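Local coordinates for uncharacterized protein (Singapore grouper iridovirus, PDB 3RJ2) that binds histone H3, a viral protein whose role is otherwise uncharacterised, at residues A87-K90 with D91-Y94. Residues are numbered along the deposited sequence; the frame is centred on the assembly and turned at random.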
loop_
_atom_site.group_PDB
_atom_site.type_symbol
_atom_site.label_atom_id
_atom_site.label_comp_id
_atom_site.label_asym_id
_atom_site.label_seq_id
_atom_site.Cartn_x
_atom_site.Cartn_y
_atom_site.Cartn_z
ATOM N N ALA A 87 7.621 -5.257 -9.556
ATOM C CA ALA A 87 7.048 -5.118 -10.881
ATOM C C ALA A 87 5.560 -4.789 -10.756
ATOM O O ALA A 87 4.881 -5.335 -9.915
ATOM C CB ALA A 87 7.265 -6.392 -11.695
ATOM N N VAL A 88 5.084 -3.859 -11.577
ATOM C CA VAL A 88 3.669 -3.520 -11.651
ATOM C C VAL A 88 3.057 -4.319 -12.822
ATOM O O VAL A 88 3.566 -4.261 -13.945
ATOM C CB VAL A 88 3.472 -1.984 -11.842
ATOM C CG1 VAL A 88 2.007 -1.627 -11.912
ATOM C CG2 VAL A 88 4.161 -1.185 -10.706
ATOM N N PRO A 89 1.987 -5.101 -12.562
ATOM C CA PRO A 89 1.337 -5.891 -13.615
ATOM C C PRO A 89 0.866 -5.027 -14.795
ATOM O O PRO A 89 0.469 -3.875 -14.593
ATOM C CB PRO A 89 0.115 -6.493 -12.903
ATOM C CG PRO A 89 0.454 -6.493 -11.459
ATOM C CD PRO A 89 1.374 -5.328 -11.236
ATOM N N LYS A 90 0.918 -5.590 -16.004
ATOM C CA LYS A 90 0.397 -4.968 -17.229
ATOM C C LYS A 90 -0.988 -4.328 -17.071
ATOM O O LYS A 90 -1.233 -3.210 -17.548
ATOM C CB LYS A 90 0.339 -6.023 -18.369
ATOM C CG LYS A 90 1.438 -5.877 -19.433
ATOM C CD LYS A 90 1.382 -6.978 -20.539
ATOM C CE LYS A 90 2.534 -6.780 -21.548
ATOM N NZ LYS A 90 2.971 -8.021 -22.304
ATOM N N ASP A 91 -1.891 -5.055 -16.420
ATOM C CA ASP A 91 -3.300 -4.643 -16.254
ATOM C C ASP A 91 -3.611 -3.929 -14.935
ATOM O O ASP A 91 -4.783 -3.778 -14.562
ATOM C CB ASP A 91 -4.235 -5.851 -16.407
ATOM C CG ASP A 91 -3.756 -7.060 -15.639
ATOM O OD1 ASP A 91 -2.566 -7.113 -15.264
ATOM O OD2 ASP A 91 -4.566 -7.983 -15.421
ATOM N N ALA A 92 -2.574 -3.495 -14.225
ATOM C CA ALA A 92 -2.769 -2.765 -12.986
ATOM C C ALA A 92 -3.269 -1.359 -13.280
ATOM O O ALA A 92 -2.672 -0.636 -14.074
ATOM C CB ALA A 92 -1.493 -2.730 -12.162
ATOM N N ALA A 93 -4.383 -1.002 -12.637
ATOM C CA ALA A 93 -4.945 0.348 -12.692
ATOM C C ALA A 93 -4.982 1.012 -11.305
ATOM O O ALA A 93 -5.234 2.220 -11.196
ATOM C CB ALA A 93 -6.339 0.309 -13.295
ATOM N N TYR A 94 -4.727 0.217 -10.261
ATOM C CA TYR A 94 -4.760 0.663 -8.857
ATOM C C TYR A 94 -3.737 -0.071 -8.036
ATOM O O TYR A 94 -3.483 -1.261 -8.265
ATOM C CB TYR A 94 -6.099 0.325 -8.168
ATOM C CG TYR A 94 -7.335 0.921 -8.761
ATOM C CD1 TYR A 94 -7.857 2.108 -8.267
ATOM C CD2 TYR A 94 -8.008 0.269 -9.779
ATOM C CE1 TYR A 94 -9.025 2.646 -8.793
ATOM C CE2 TYR A 94 -9.165 0.793 -10.322
ATOM C CZ TYR A 94 -9.670 1.978 -9.828
ATOM O OH TYR A 94 -10.823 2.490 -10.377
#
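Pro89 and Ala92 close a type I beta turn, with Lys90 and Asp91 at its two corners. The amide N of Ala92 donates to the carbonyl O of Pro89 at 3.1 Å, with an N-H...O angle of 161°. The bond is therefore nearly straight at the hydrogen, although the donor stands well above the carbonyl plane, 63° out of it, and so does not lie on a lone pair. At the second corner the Asp91 side chain starts away from the turn, but its carboxylate bends back toward Pro89. Its CG sits between the backbone N and the carbonyl carbon, chi1 46°, which brings OD1 to 3.6 Å from Pro89 CB, at one corner of the ring. This is a van der Waals approach of an oxygen to a ring carbon. Lys90 leaves the other corner with its chain extended beyond CG, and its ammonium end leads away from the turn.

On the inner side the methyl of Ala92 packs against Val88 and the Pro89 ring, which lie side by side. Val88 reaches its CB with CG1, the branch lying anti to its backbone N, at 3.7 Å, while the methyl lies over the face of the Pro89 ring, closest to CD, 4.0 Å from Ala92 CB. Phe61 of strand 56-62 touches all three side chains, and Ile69 of strand 68-75 also packs on Pro89 and Ala92. The turn lies in the connection from strand 81-87 of the four-stranded antiparallel sheet to strand 94-98 of the mixed sheet. Just beyond it, Ala93 and Tyr94 both face Phe62 in a classic beta bulge. Polar and apolar groups are consequently sorted across the turn: the charged corner residues are exposed to solvent, whereas one main-chain hydrogen bond closes it and the methyl of buried Ala92 packs on Val88, Pro89 and Phe61.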